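Local coordinates for 3-hydroxyisobutyrate dehydrogenase (Salmonella typhimurium, PDB 3G0O), which probably oxidises L-threonate to 2-dehydro-L-erythronate with NAD(+), or less readily NADP(+), as cosubstrate, as a member of the 3-hydroxyisobutyrate dehydrogenase-related family, at residues A23-C26 / L27-G30; D37-P40 / Q41-A44; R153-P156 / V157-V161. One frame throughout, in Å; residues are numbered along the deposited sequence.

All three contacts are local, partly buried runs of the Rossmann-type nucleotide-binding domain. Contacts 1 and 3 belong to two helices, 17-28 and 148-161, that pack against each other: Cys26 SG lies 3.9 Å from Val161 CG1, and Ala29 CB 3.5 Å from Ala160 CB. Cys26, Leu154, Val157 and Leu158 are among their buried residues, whereas Arg28, Lys155 and Asp159 are exposed, as is Gln41 of contact 2. Contact 1 closes with a Schellman glycine just after its helix; contact 3 spans a proline kink and carries a lysine-aspartate salt bridge. Contact 2, centred about 17 Å from the centre of contact 1, starts helix 40-48 with side-chain capping in place of charge pairing.

Contact 1 (A23-C26 / L27-G30); sequences ARSC and LRAG
Arg28 folds its guanidinium back over Ser25, laying one face of the group on Ser25 CA, with NH1 3.6 Å from that carbon. The two residues lie on the last turns of helix 17-28, the helix of the first beta-alpha-beta unit of the Rossmann-type domain, and a Schellman motif at Gly30, with its positive phi of 86°, closes it. A bend at chi3 (-52°) turns the arginine chain back along the helix. Arg28 NH2 then makes a weak hydrogen bond to Ser25 OG, at 3.4 Å. That hydroxyl is held chiefly by Gly21 O, one turn earlier, while Arg28 NH1 has a weak bond to the carbonyl of Ala136.

On the inner side of the helix Cys26 packs on Val10 and Thr33 of the sheet, and Leu27 reaches Thr33 as well. The Arg24 side chain leads away from this contact to a salt bridge with Glu49. Backbone bonds from Leu27 N to Ala23 O and from Arg28 N to Arg24 O carry on the helical pattern. Ser25 O accepts from Ala29 N at 3.0 Å, and Ala29 CB rests 3.4 Å from the same oxygen.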
# COMPACT_ATOMS: atom_id res chain seq x y z
N ALA A 23 -5.69 -25.67 6.61
CA ALA A 23 -6.34 -26.95 6.88
C ALA A 23 -7.45 -27.23 5.87
O ALA A 23 -7.55 -28.33 5.34
CB ALA A 23 -6.89 -26.97 8.30
N ARG A 24 -8.29 -26.23 5.61
CA ARG A 24 -9.37 -26.40 4.66
C ARG A 24 -8.84 -26.62 3.25
O ARG A 24 -9.39 -27.41 2.48
CB ARG A 24 -10.32 -25.20 4.69
CG ARG A 24 -11.23 -25.20 5.92
CD ARG A 24 -12.20 -24.02 5.92
NE ARG A 24 -13.26 -24.21 6.92
CZ ARG A 24 -13.49 -23.39 7.94
NH1 ARG A 24 -12.73 -22.32 8.13
NH2 ARG A 24 -14.47 -23.66 8.79
N SER A 25 -7.75 -25.94 2.92
CA SER A 25 -7.15 -26.10 1.60
C SER A 25 -6.59 -27.51 1.46
O SER A 25 -6.66 -28.11 0.39
CB SER A 25 -6.06 -25.05 1.39
OG SER A 25 -6.62 -23.75 1.40
N CYS A 26 -6.01 -28.04 2.54
CA CYS A 26 -5.48 -29.40 2.50
C CYS A 26 -6.63 -30.39 2.33
O CYS A 26 -6.50 -31.37 1.61
CB CYS A 26 -4.71 -29.72 3.78
SG CYS A 26 -3.08 -28.93 3.88
N LEU A 27 -7.75 -30.12 3.01
CA LEU A 27 -8.92 -30.98 2.90
C LEU A 27 -9.46 -30.96 1.47
O LEU A 27 -9.85 -32.00 0.94
CB LEU A 27 -10.01 -30.55 3.89
CG LEU A 27 -9.87 -31.04 5.33
CD1 LEU A 27 -11.06 -30.58 6.18
CD2 LEU A 27 -9.79 -32.57 5.33
N ARG A 28 -9.48 -29.79 0.84
CA ARG A 28 -9.96 -29.69 -0.53
C ARG A 28 -9.03 -30.43 -1.47
O ARG A 28 -9.46 -31.00 -2.47
CB ARG A 28 -10.06 -28.24 -1.00
CG ARG A 28 -11.20 -27.44 -0.38
CD ARG A 28 -11.58 -26.26 -1.28
NE ARG A 28 -10.42 -25.45 -1.64
CZ ARG A 28 -9.78 -24.64 -0.80
NH1 ARG A 28 -10.18 -24.52 0.45
NH2 ARG A 28 -8.72 -23.96 -1.22
N ALA A 29 -7.74 -30.41 -1.15
CA ALA A 29 -6.74 -31.07 -1.97
C ALA A 29 -6.80 -32.59 -1.85
O ALA A 29 -6.13 -33.31 -2.59
CB ALA A 29 -5.34 -30.58 -1.59
N GLY A 30 -7.60 -33.08 -0.90
CA GLY A 30 -7.74 -34.52 -0.72
C GLY A 30 -6.69 -35.16 0.17
O GLY A 30 -6.54 -36.38 0.19

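Contact 2 (D37-P40 / Q41-A44); sequences DLNP and QACA
The backbone leaves the loop 37-39 and enters helix 40-48 at Pro40, where Asn39 O takes a nearly straight bond from Cys43 N (3.2 Å, 164°) in its carbonyl plane and a weak one from Ala42 N. Asn39 is the N-cap. Its CG stands trans to the backbone N (chi1 172°), which brings the amide over the first turn, where Asn39 OD1 accepts a weak capping bond from Gln41 N at 3.3 Å. The other end of the amide, Asn39 ND2, comes tightly against the N and methyl of Ala42, and the detail of that approach is doubtful. OD1 also lies beside Gln41 CB.

Before the cap, Asp37 forms an Asx turn: OD2 accepts from Asn39 N at 2.9 Å, on its anti side and 34° out of the carboxylate plane. The second oxygen, OD1, is bound by Leu15 N, so both carboxylate oxygens are engaged by backbone N-H groups and the rotation of the group is fixed. An acidic residue at the end of the second strand of a Rossmann unit often meets the adenosine ribose of NAD, and Asp37 has this position. Cys43 turns its sulfur back to this loop, with SG 3.4 Å from Asp37 O. One residue further round, Ala44 N bonds to Pro40 O and the regular helix is under way.

The turn follows strand 32-36, in the parallel part of the mixed sheet. Asp37 reaches the loop after strand 9-13, which fits the GxGxxG pattern of Rossmann domains, and its backbone pairs with Ala55 of the edge strand 53-55. Ala42 packs on Leu15 of that glycine-rich loop, while Leu38 lies on Ala56.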
# COMPACT_ATOMS: atom_id res chain seq x y z
N ASP A 37 -5.30 -27.35 17.96
CA ASP A 37 -5.48 -25.99 18.46
C ASP A 37 -6.24 -26.04 19.79
O ASP A 37 -7.07 -26.92 20.00
CB ASP A 37 -6.29 -25.15 17.47
CG ASP A 37 -6.17 -23.65 17.73
OD1 ASP A 37 -5.14 -23.06 17.33
OD2 ASP A 37 -7.08 -23.08 18.36
N LEU A 38 -5.94 -25.10 20.67
CA LEU A 38 -6.60 -25.05 21.97
C LEU A 38 -8.05 -24.61 21.86
O LEU A 38 -8.80 -24.71 22.82
CB LEU A 38 -5.84 -24.12 22.92
CG LEU A 38 -4.46 -24.63 23.36
CD1 LEU A 38 -3.79 -23.60 24.26
CD2 LEU A 38 -4.61 -25.96 24.08
N ASN A 39 -8.44 -24.14 20.68
CA ASN A 39 -9.82 -23.72 20.46
C ASN A 39 -10.67 -24.90 20.03
O ASN A 39 -10.63 -25.32 18.87
CB ASN A 39 -9.88 -22.61 19.41
CG ASN A 39 -11.30 -22.27 19.03
OD1 ASN A 39 -12.19 -22.23 19.87
ND2 ASN A 39 -11.52 -22.00 17.74
N PRO A 40 -11.47 -25.45 20.96
CA PRO A 40 -12.35 -26.60 20.69
C PRO A 40 -13.34 -26.38 19.55
O PRO A 40 -13.79 -27.34 18.93
CB PRO A 40 -13.04 -26.82 22.03
CG PRO A 40 -13.12 -25.44 22.60
CD PRO A 40 -11.74 -24.90 22.30
N GLN A 41 -13.67 -25.13 19.27
CA GLN A 41 -14.62 -24.84 18.20
C GLN A 41 -13.94 -24.96 16.84
O GLN A 41 -14.56 -25.38 15.86
CB GLN A 41 -15.21 -23.45 18.41
CG GLN A 41 -16.50 -23.21 17.62
CD GLN A 41 -17.56 -24.28 17.84
OE1 GLN A 41 -18.41 -24.52 16.98
NE2 GLN A 41 -17.52 -24.93 19.01
N ALA A 42 -12.66 -24.59 16.77
CA ALA A 42 -11.90 -24.70 15.52
C ALA A 42 -11.77 -26.18 15.18
O ALA A 42 -11.94 -26.60 14.04
CB ALA A 42 -10.52 -24.07 15.69
N CYS A 43 -11.46 -26.97 16.21
CA CYS A 43 -11.30 -28.41 16.03
C CYS A 43 -12.59 -29.05 15.56
O CYS A 43 -12.60 -29.81 14.59
CB CYS A 43 -10.83 -29.04 17.34
SG CYS A 43 -9.17 -28.53 17.83
N ALA A 44 -13.69 -28.74 16.23
CA ALA A 44 -14.99 -29.29 15.87
C ALA A 44 -15.36 -28.98 14.43
O ALA A 44 -15.88 -29.84 13.72
CB ALA A 44 -16.07 -28.75 16.82

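Contact 3 (R153-P156 / V157-V161); sequences RLKP and VLDAV
Lys155 and Asp159, one turn apart on helix 148-161, are joined by a salt bridge on the outer side of the helix, while Leu154, Val157 and Leu158 fill the side that faces the sheet. The helix links strands 140-145 and 162-169 in the Rossmann-type domain and is kinked at Pro156, whose nitrogen has no hydrogen to give the preceding turn.

On the packed side the overlaps are apolar. Leu154 sets CD2 4.3 Å from CG2 of Val157 and CB 4.2 Å from CD1 of Leu158. Val157 CB also lies 3.3 Å from Leu154 O, an oxygen that takes a nearly straight bond from Leu158 N (2.9 Å, 169°) and a weak one from Val157 N. This group presses on two strands of the sheet: Leu154 and Val157 on Ala67, Val157 further on Val69, and Leu154 and Leu158 on Met99. Val161 meets Ala22 of helix 17-28, so the same helix is held against a helical neighbour as well.

The outer side is polar and open to solvent, its side chains joined by charge and a water instead of apolar packing. The lysine chain is extended as far as CE and turns only at chi4 (-54°), which swings NZ back across to the carboxylate. NZ meets OD2 on its syn lone pair, and the aliphatic part of the chain passes close by, Lys155 CG lying 3.7 Å from Asp159 OD2. Asp159 N also bonds to Lys155 O, and the aspartate side chain packs on that carbonyl oxygen. A water completes the link: it donates to Asp159 OD1 at 3.2 Å and accepts a weak bond from Lys155 NZ, whose direct bond to Asp159 OD2 is 2.8 Å long.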
# COMPACT_ATOMS: atom_id res chain seq x y z
N ARG A 153 9.33 -33.03 -0.02
CA ARG A 153 8.40 -33.68 0.89
C ARG A 153 7.13 -32.86 1.08
O ARG A 153 6.03 -33.41 1.16
CB ARG A 153 9.05 -33.90 2.25
CG ARG A 153 8.32 -34.90 3.12
CD ARG A 153 8.58 -36.32 2.62
NE ARG A 153 8.16 -37.30 3.60
CZ ARG A 153 6.97 -37.89 3.60
NH1 ARG A 153 6.07 -37.61 2.67
NH2 ARG A 153 6.67 -38.73 4.57
N LEU A 154 7.29 -31.54 1.15
CA LEU A 154 6.16 -30.64 1.38
C LEU A 154 5.38 -30.20 0.15
O LEU A 154 4.36 -29.51 0.27
CB LEU A 154 6.64 -29.40 2.14
CG LEU A 154 7.02 -29.63 3.60
CD1 LEU A 154 7.87 -28.48 4.10
CD2 LEU A 154 5.76 -29.79 4.44
N LYS A 155 5.82 -30.60 -1.04
CA LYS A 155 5.14 -30.19 -2.27
C LYS A 155 3.62 -30.34 -2.24
O LYS A 155 2.90 -29.45 -2.67
CB LYS A 155 5.70 -30.96 -3.46
CG LYS A 155 5.23 -30.42 -4.81
CD LYS A 155 5.85 -31.21 -5.95
CE LYS A 155 5.52 -30.58 -7.29
NZ LYS A 155 4.05 -30.39 -7.46
N PRO A 156 3.11 -31.49 -1.74
CA PRO A 156 1.66 -31.68 -1.69
C PRO A 156 1.00 -30.59 -0.84
O PRO A 156 -0.08 -30.11 -1.16
CB PRO A 156 1.52 -33.07 -1.06
CG PRO A 156 2.73 -33.78 -1.56
CD PRO A 156 3.81 -32.73 -1.37
N VAL A 157 1.65 -30.22 0.26
CA VAL A 157 1.13 -29.20 1.15
C VAL A 157 1.20 -27.82 0.51
O VAL A 157 0.21 -27.09 0.49
CB VAL A 157 1.91 -29.18 2.48
CG1 VAL A 157 1.40 -28.04 3.37
CG2 VAL A 157 1.75 -30.51 3.20
N LEU A 158 2.36 -27.48 -0.04
CA LEU A 158 2.54 -26.18 -0.68
C LEU A 158 1.57 -26.01 -1.86
O LEU A 158 0.98 -24.94 -2.02
CB LEU A 158 3.99 -26.02 -1.15
CG LEU A 158 5.04 -26.02 -0.03
CD1 LEU A 158 6.43 -26.23 -0.61
CD2 LEU A 158 4.96 -24.69 0.73
N ASP A 159 1.41 -27.05 -2.67
CA ASP A 159 0.50 -26.99 -3.81
C ASP A 159 -0.93 -26.69 -3.34
O ASP A 159 -1.68 -26.00 -4.01
CB ASP A 159 0.48 -28.32 -4.58
CG ASP A 159 1.73 -28.54 -5.42
OD1 ASP A 159 2.59 -27.64 -5.51
OD2 ASP A 159 1.83 -29.64 -6.02
N ALA A 160 -1.29 -27.23 -2.19
CA ALA A 160 -2.63 -27.06 -1.65
C ALA A 160 -2.90 -25.72 -0.99
O ALA A 160 -3.90 -25.07 -1.28
CB ALA A 160 -2.94 -28.19 -0.67
N VAL A 161 -2.01 -25.32 -0.09
CA VAL A 161 -2.20 -24.08 0.65
C VAL A 161 -1.74 -22.79 -0.03
O VAL A 161 -2.23 -21.71 0.31
CB VAL A 161 -1.50 -24.16 2.02
CG1 VAL A 161 -1.90 -25.44 2.73
CG2 VAL A 161 0.02 -24.08 1.85
O HOH W 1 3.10 -27.25 -8.63